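Local coordinates for protein cycloalternan-forming enzyme (Listeria monocytogenes serovar 1/2a, PDB 5F7U) that belongs to glycoside hydrolase family 31 and joins a TIM barrel to several beta-rich domains, among them a C-terminal carbohydrate-binding module of family 6, at residues N860-V865 and V932-N937; S833-Y838 and S853-F858; T881-V886 and T907-D912. The protein carries 1 engineered substitution. One frame throughout, in Å; residues are numbered along the deposited sequence. Where two conformers were deposited one is given.

Interaction 1 (N860-V865 and V932-N937)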
# COMPACT_ATOMS: atom_id res chain seq x y z
N ASN A 860 -21.09 31.22 -18.80
CA ASN A 860 -21.29 32.65 -18.54
C ASN A 860 -19.97 33.40 -18.25
O ASN A 860 -19.96 34.48 -17.66
CB ASN A 860 -22.31 32.83 -17.42
CG ASN A 860 -23.69 32.35 -17.82
OD1 ASN A 860 -24.39 33.02 -18.58
ND2 ASN A 860 -24.08 31.17 -17.34
N GLU A 861 -18.87 32.78 -18.71
CA GLU A 861 -17.51 33.29 -18.58
C GLU A 861 -17.10 33.65 -17.15
O GLU A 861 -16.49 34.69 -16.92
CB GLU A 861 -17.21 34.42 -19.60
CG GLU A 861 -17.24 33.94 -21.05
CD GLU A 861 -16.71 34.94 -22.07
OE1 GLU A 861 -16.44 34.53 -23.23
OE2 GLU A 861 -16.58 36.14 -21.73
N LYS A 862 -17.40 32.76 -16.22
CA LYS A 862 -17.20 33.00 -14.79
C LYS A 862 -16.69 31.75 -14.08
O LYS A 862 -17.06 30.65 -14.43
CB LYS A 862 -18.53 33.43 -14.18
CG LYS A 862 -18.47 33.88 -12.74
CD LYS A 862 -19.84 34.39 -12.29
CE LYS A 862 -20.23 35.65 -13.04
NZ LYS A 862 -21.56 36.18 -12.61
N VAL A 863 -15.80 31.95 -13.12
CA VAL A 863 -15.43 30.91 -12.16
C VAL A 863 -15.51 31.60 -10.81
O VAL A 863 -14.95 32.68 -10.63
CB VAL A 863 -14.02 30.32 -12.41
CG1 VAL A 863 -13.62 29.36 -11.29
CG2 VAL A 863 -13.98 29.55 -13.72
N SER A 864 -16.22 30.98 -9.87
CA SER A 864 -16.32 31.54 -8.53
C SER A 864 -15.63 30.62 -7.54
O SER A 864 -15.74 29.40 -7.63
CB SER A 864 -17.78 31.75 -8.15
OG SER A 864 -18.41 32.58 -9.12
N VAL A 865 -14.89 31.22 -6.61
CA VAL A 865 -14.22 30.47 -5.55
C VAL A 865 -14.71 31.00 -4.21
O VAL A 865 -14.64 32.21 -3.95
CB VAL A 865 -12.68 30.54 -5.64
CG1 VAL A 865 -12.03 29.72 -4.52
CG2 VAL A 865 -12.20 30.05 -7.00
N VAL A 932 -14.43 36.01 -7.56
CA VAL A 932 -15.03 35.76 -8.88
C VAL A 932 -14.05 36.16 -9.97
O VAL A 932 -13.53 37.29 -9.97
CB VAL A 932 -16.38 36.50 -9.07
CG1 VAL A 932 -16.98 36.17 -10.43
CG2 VAL A 932 -17.37 36.11 -7.98
N LEU A 933 -13.79 35.23 -10.89
CA LEU A 933 -13.03 35.52 -12.11
C LEU A 933 -14.03 35.77 -13.23
O LEU A 933 -14.87 34.91 -13.52
CB LEU A 933 -12.11 34.34 -12.49
CG LEU A 933 -10.86 34.04 -11.66
CD1 LEU A 933 -11.18 33.59 -10.24
CD2 LEU A 933 -10.09 32.92 -12.35
N ASN A 934 -13.94 36.95 -13.84
CA ASN A 934 -14.85 37.34 -14.94
C ASN A 934 -14.19 37.29 -16.29
O ASN A 934 -12.99 37.53 -16.42
CB ASN A 934 -15.38 38.75 -14.72
CG ASN A 934 -16.21 38.87 -13.46
OD1 ASN A 934 -15.84 39.60 -12.53
ND2 ASN A 934 -17.33 38.17 -13.41
N GLY A 935 -14.98 36.99 -17.31
CA GLY A 935 -14.49 36.96 -18.68
C GLY A 935 -13.57 35.80 -19.00
O GLY A 935 -12.79 35.88 -19.95
N VAL A 936 -13.68 34.72 -18.24
CA VAL A 936 -12.80 33.54 -18.41
C VAL A 936 -13.47 32.41 -19.17
O VAL A 936 -14.66 32.17 -19.00
CB VAL A 936 -12.30 32.97 -17.07
CG1 VAL A 936 -11.35 33.95 -16.40
CG2 VAL A 936 -13.47 32.62 -16.15
N ASN A 937 -12.69 31.70 -19.98
CA ASN A 937 -13.13 30.46 -20.58
C ASN A 937 -12.25 29.30 -20.17
O ASN A 937 -11.22 29.51 -19.53
CB ASN A 937 -13.17 30.60 -22.09
CG ASN A 937 -14.37 31.38 -22.53
OD1 ASN A 937 -15.51 30.94 -22.34
ND2 ASN A 937 -14.15 32.53 -23.12
O HOH W 1 -18.08 37.16 -16.57
O HOH W 2 -13.41 37.17 -22.41
O HOH W 3 -19.59 38.77 -12.07
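Glu-861 takes a left-handed backbone conformation just before strand 862-867, and its side chain runs extended toward Asn-937. Glu-861 CG is anti to the carbonyl carbon, and Asn-937 ND2 gives Glu-861 OE1 a 3.0 Å hydrogen bond from above the carboxylate plane; carboxylate and amide are turned 82° apart. OE2 reaches Gly-935 O through a water held weakly on the glutamate side. Glu-861 O takes Val-936 N at 3.1 Å and, weakly, Gly-935 N, whereas the buried Val-936 O has no hydrogen-bond partner and meets Glu-861 CA at 3.1 Å. The antiparallel ladder follows, with Leu-933 N bonding Val-863 O at 2.8 Å nearly along the C=O axis. On the face carrying Ser-864 and Val-932, Lys-862 CG, anti to its backbone N, lies 3.6 Å from Val-932 CG1; a bend at chi3 (-66°) then brings the lysine alongside Asn-934. From the other face Val-863 CG2 touches Val-936 CG2, which occupies the crowded position between N and carbonyl carbon, at 3.9 Å. Glu-861 and Lys-862 both face Asp-857 in a G1 beta bulge. Strand 862-867 lies between strands 848-857 and 929-934, while Leu-933 and Val-865 pack on strand 874-879 of a second sheet.

Interaction 2 (S833-Y838 and S853-F858)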
# COMPACT_ATOMS: atom_id res chain seq x y z
N SER A 833 -14.42 22.54 -13.09
CA SER A 833 -15.33 21.63 -13.78
C SER A 833 -16.57 21.47 -12.94
O SER A 833 -16.54 20.77 -11.93
CB SER A 833 -14.69 20.26 -14.00
OG SER A 833 -15.61 19.46 -14.72
N GLY A 834 -17.65 22.14 -13.33
CA GLY A 834 -18.88 22.17 -12.53
C GLY A 834 -18.61 22.65 -11.11
O GLY A 834 -17.76 23.54 -10.90
N ASP A 835 -19.32 22.07 -10.15
CA ASP A 835 -19.18 22.45 -8.74
C ASP A 835 -18.32 21.43 -8.05
O ASP A 835 -18.62 20.25 -8.08
CB ASP A 835 -20.54 22.54 -8.04
CG ASP A 835 -21.36 23.72 -8.50
OD1 ASP A 835 -20.82 24.64 -9.15
OD2 ASP A 835 -22.57 23.75 -8.19
N SER A 836 -17.22 21.89 -7.47
CA SER A 836 -16.36 21.01 -6.72
C SER A 836 -16.04 21.59 -5.36
O SER A 836 -16.15 22.80 -5.13
CB SER A 836 -15.12 20.59 -7.52
OG SER A 836 -14.40 21.70 -8.02
N GLU A 837 -15.71 20.70 -4.43
CA GLU A 837 -15.45 21.11 -3.05
C GLU A 837 -14.28 20.31 -2.53
O GLU A 837 -14.02 19.19 -2.99
CB GLU A 837 -16.70 20.95 -2.17
CG GLU A 837 -17.16 19.52 -1.93
CD GLU A 837 -18.54 19.40 -1.29
OE1 GLU A 837 -18.97 20.31 -0.54
OE2 GLU A 837 -19.21 18.36 -1.54
N TYR A 838 -13.57 20.90 -1.58
CA TYR A 838 -12.42 20.24 -1.00
C TYR A 838 -12.26 20.68 0.45
O TYR A 838 -12.40 21.86 0.75
CB TYR A 838 -11.19 20.62 -1.80
CG TYR A 838 -9.88 20.04 -1.31
CD1 TYR A 838 -9.54 18.71 -1.56
CD2 TYR A 838 -8.94 20.85 -0.65
CE1 TYR A 838 -8.32 18.18 -1.14
CE2 TYR A 838 -7.72 20.33 -0.23
CZ TYR A 838 -7.42 19.00 -0.47
OH TYR A 838 -6.19 18.48 -0.09
N SER A 853 -14.79 25.77 -1.94
CA SER A 853 -15.65 25.31 -3.03
C SER A 853 -15.48 26.19 -4.26
O SER A 853 -15.22 27.40 -4.15
CB SER A 853 -17.11 25.21 -2.61
OG SER A 853 -17.66 26.49 -2.33
N VAL A 854 -15.61 25.56 -5.42
CA VAL A 854 -15.40 26.21 -6.72
C VAL A 854 -16.65 25.96 -7.53
O VAL A 854 -17.16 24.84 -7.54
CB VAL A 854 -14.14 25.68 -7.46
CG1 VAL A 854 -14.03 26.28 -8.87
CG2 VAL A 854 -12.87 25.97 -6.64
N SER A 855 -17.15 27.02 -8.16
CA SER A 855 -18.28 26.91 -9.08
C SER A 855 -17.89 27.41 -10.45
O SER A 855 -17.83 28.63 -10.71
CB SER A 855 -19.52 27.63 -8.53
OG SER A 855 -20.63 27.42 -9.41
N GLU A 856 -17.63 26.45 -11.33
CA GLU A 856 -17.27 26.72 -12.71
C GLU A 856 -18.51 27.08 -13.50
O GLU A 856 -19.50 26.35 -13.49
CB GLU A 856 -16.54 25.50 -13.30
CG GLU A 856 -16.22 25.60 -14.78
CD GLU A 856 -17.35 25.09 -15.66
OE1 GLU A 856 -17.70 23.90 -15.51
OE2 GLU A 856 -17.86 25.87 -16.47
N ASP A 857 -18.45 28.23 -14.17
CA ASP A 857 -19.57 28.74 -14.98
C ASP A 857 -19.03 29.38 -16.26
O ASP A 857 -19.38 30.51 -16.60
CB ASP A 857 -20.41 29.74 -14.14
CG ASP A 857 -21.74 30.12 -14.81
OD1 ASP A 857 -22.18 29.48 -15.78
OD2 ASP A 857 -22.37 31.10 -14.35
N PHE A 858 -18.17 28.63 -16.97
CA PHE A 858 -17.59 29.10 -18.24
C PHE A 858 -18.64 29.51 -19.28
O PHE A 858 -18.41 30.43 -20.08
CB PHE A 858 -16.67 28.03 -18.85
CG PHE A 858 -15.37 27.83 -18.12
CD1 PHE A 858 -14.63 28.91 -17.65
CD2 PHE A 858 -14.86 26.53 -17.94
CE1 PHE A 858 -13.42 28.72 -16.98
CE2 PHE A 858 -13.66 26.33 -17.28
CZ PHE A 858 -12.93 27.43 -16.81
O HOH W 4 -21.10 24.74 -11.93
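Both carboxylate oxygens of Glu-856 are engaged by backbone N-H groups, each through its anti lone pair: OE1 takes Gly-834 N at 2.8 Å, and OE2 takes Phe-858 N at 2.8 Å. CG is anti to the backbone N, and the bend at chi2 (-89°) turns the carboxylate between these two donors, which fix its rotation and probably stabilise its negative charge. Gly-834 and Glu-856 are tied a second time, by Glu-856 N to Gly-834 O, 2.9 Å. At the next pair, Ser-855 OG, anti to its own N, donates to the syn lone pair of Asp-835 OD1 at 2.8 Å; a water also links OD1 to Glu-856 O. Ser-836 and Val-854 form a hydrogen-bonded antiparallel pair, with Val-854 N reaching Ser-836 O at 2.8 Å and an in-plane return bond. Packing is slight: Ser-836 OG, which is bonded to Gly-799 O, passes 4.0 Å from Val-854 CB, and Glu-837 CB faces Ser-853 CB on the side of the sheet carrying Asp-835. The two strands form the beta hairpin 835-842/848-857 at one border of an antiparallel sheet. Strand 862-867 pairs with its inner member, and Ser-836 and Val-854 rest on Ile-801 of strand 801-806.

Interaction 3 (T881-V886 and T907-D912)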
# COMPACT_ATOMS: atom_id res chain seq x y z
N THR A 881 -8.59 30.75 -19.34
CA THR A 881 -8.07 31.87 -20.13
C THR A 881 -7.95 33.11 -19.24
O THR A 881 -8.41 33.11 -18.09
CB THR A 881 -8.95 32.18 -21.35
OG1 THR A 881 -10.26 32.51 -20.89
CG2 THR A 881 -8.99 30.99 -22.29
N GLU A 882 -7.37 34.18 -19.78
CA GLU A 882 -7.12 35.40 -19.00
C GLU A 882 -8.41 36.15 -18.64
O GLU A 882 -9.16 36.51 -19.54
CB GLU A 882 -6.20 36.34 -19.77
CG GLU A 882 -5.75 37.55 -18.95
CD GLU A 882 -4.65 38.35 -19.61
OE1 GLU A 882 -4.39 38.14 -20.81
OE2 GLU A 882 -4.04 39.20 -18.93
N PRO A 883 -8.63 36.43 -17.34
CA PRO A 883 -9.81 37.22 -16.94
C PRO A 883 -9.80 38.64 -17.47
O PRO A 883 -8.73 39.19 -17.79
CB PRO A 883 -9.70 37.29 -15.41
CG PRO A 883 -8.77 36.20 -15.02
CD PRO A 883 -7.80 36.08 -16.16
N THR A 884 -10.99 39.22 -17.56
CA THR A 884 -11.14 40.65 -17.83
C THR A 884 -11.15 41.45 -16.52
O THR A 884 -10.81 42.63 -16.51
CB THR A 884 -12.39 40.96 -18.66
OG1 THR A 884 -13.54 40.38 -18.02
CG2 THR A 884 -12.26 40.37 -20.06
N SER A 885 -11.57 40.80 -15.43
CA SER A 885 -11.46 41.36 -14.08
C SER A 885 -11.57 40.24 -13.06
O SER A 885 -12.05 39.14 -13.38
CB SER A 885 -12.54 42.41 -13.82
OG SER A 885 -13.83 41.82 -13.79
N VAL A 886 -11.11 40.53 -11.85
CA VAL A 886 -11.26 39.60 -10.72
C VAL A 886 -11.78 40.43 -9.55
O VAL A 886 -11.26 41.50 -9.30
CB VAL A 886 -9.95 38.88 -10.35
CG1 VAL A 886 -10.15 37.94 -9.16
CG2 VAL A 886 -9.43 38.07 -11.54
N THR A 907 -3.41 42.14 -2.29
CA THR A 907 -4.38 41.35 -3.03
C THR A 907 -4.13 41.69 -4.48
O THR A 907 -3.57 42.75 -4.78
CB THR A 907 -5.84 41.71 -2.71
OG1 THR A 907 -6.07 43.09 -3.03
CG2 THR A 907 -6.18 41.47 -1.25
N GLY A 908 -4.56 40.82 -5.39
CA GLY A 908 -4.48 41.12 -6.81
C GLY A 908 -4.57 39.87 -7.65
O GLY A 908 -4.81 38.80 -7.11
N TYR A 909 -4.40 40.02 -8.96
CA TYR A 909 -4.35 38.86 -9.86
C TYR A 909 -3.28 38.99 -10.93
O TYR A 909 -2.86 40.10 -11.26
CB TYR A 909 -5.72 38.53 -10.45
CG TYR A 909 -6.18 39.40 -11.60
CD1 TYR A 909 -6.76 40.65 -11.36
CD2 TYR A 909 -6.07 38.96 -12.93
CE1 TYR A 909 -7.21 41.45 -12.40
CE2 TYR A 909 -6.51 39.76 -13.99
CZ TYR A 909 -7.08 41.00 -13.72
OH TYR A 909 -7.52 41.80 -14.74
N TYR A 910 -2.84 37.85 -11.46
CA TYR A 910 -1.78 37.80 -12.46
C TYR A 910 -2.09 36.63 -13.38
O TYR A 910 -2.61 35.61 -12.92
CB TYR A 910 -0.42 37.61 -11.78
CG TYR A 910 0.72 37.21 -12.71
CD1 TYR A 910 1.35 38.17 -13.52
CD2 TYR A 910 1.16 35.89 -12.77
CE1 TYR A 910 2.39 37.80 -14.37
CE2 TYR A 910 2.20 35.51 -13.62
CZ TYR A 910 2.81 36.46 -14.42
OH TYR A 910 3.83 36.09 -15.25
N TYR A 911 -1.74 36.75 -14.66
CA TYR A 911 -1.99 35.65 -15.60
C TYR A 911 -0.69 35.08 -16.15
O TYR A 911 0.10 35.79 -16.77
CB TYR A 911 -2.93 36.10 -16.73
CG TYR A 911 -3.35 34.96 -17.63
CD1 TYR A 911 -4.26 33.98 -17.18
CD2 TYR A 911 -2.84 34.82 -18.93
CE1 TYR A 911 -4.63 32.94 -17.99
CE2 TYR A 911 -3.22 33.76 -19.75
CZ TYR A 911 -4.11 32.83 -19.27
OH TYR A 911 -4.52 31.77 -20.05
N ASP A 912 -0.47 33.79 -15.89
CA ASP A 912 0.68 33.05 -16.38
C ASP A 912 0.30 32.50 -17.76
O ASP A 912 -0.44 31.53 -17.85
CB ASP A 912 1.00 31.92 -15.38
CG ASP A 912 2.18 31.04 -15.78
OD1 ASP A 912 2.64 31.04 -16.95
OD2 ASP A 912 2.67 30.31 -14.87
O HOH W 5 -5.88 33.67 -22.30
O HOH W 6 -6.80 41.12 -17.16
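Tyr-909 and Tyr-911, alternate residues of strand 908-912, raise their rings against 881-886, and a CH-pi contact forms on each ring. Glu-882 CB sits 3.7 Å from the centroid of the Tyr-911 ring, 9° off its normal. With CG anti to the backbone N and the chain extended, the glutamate continues over the ring's CB side, its carboxylate nearly parallel to the ring (11°). Val-886 covers one face of Tyr-909 with CG2, displaced toward the rim so that it comes within 3.5 Å of Tyr-909 CG. The two rings leave the strand by different torsions: Tyr-911 CG is anti to the backbone N, whereas Tyr-909 CG takes the crowded position between N and carbonyl carbon (chi1 79°).

Apolar packing joins both sites through Pro-883, whose CB lies 4.3 Å from Tyr-909 CE2 and whose CD approaches Tyr-911 CD1.

No direct hydrogen bond crosses; waters do the bridging. One accepts a 3.0 Å hydrogen bond from Glu-882 N and lies weakly bound to Tyr-911 OH, while another joins Pro-883 O to Tyr-909 OH, 2.6 Å from that hydroxyl and in the ring plane. Glu-882 OE2 also forms a salt bridge with Lys-895, and Tyr-911 OH bonds Ser-880 O.

Strand 908-912 borders a mixed sheet next to strand 917-922, whose Thr-918 and Val-920 meet Pro-883, Tyr-911 and Val-886, so the contact joins that sheet to the one containing strand 885-888.

In the fold
Interactions 1 and 2 lie within one antiparallel sheet (strand order 835-842, 848-857, 862-867, 929-934, 885-888); interaction 3 joins it to strand 908-912 of a mixed sheet. Interactions 1 and 2 have centres 11 Å apart and meet through backbone pairing, with Ser-864 O probably accepting from Ser-855 N, and through Phe-858 CE1, 3.4 Å from Val-863 CG2. Interactions 1 and 3, with centres 10 Å apart, join on the other flank, where Thr-881 OG1 lies 2.7 Å from Asn-937 N. Interactions 2 and 3 do not touch; their centres are 18 Å apart. Asn-937 also packs on strand 1054-1062 of the carbohydrate-binding module, and the Tyr-911 side chain lies about 10 Å from a bound magnesium ion.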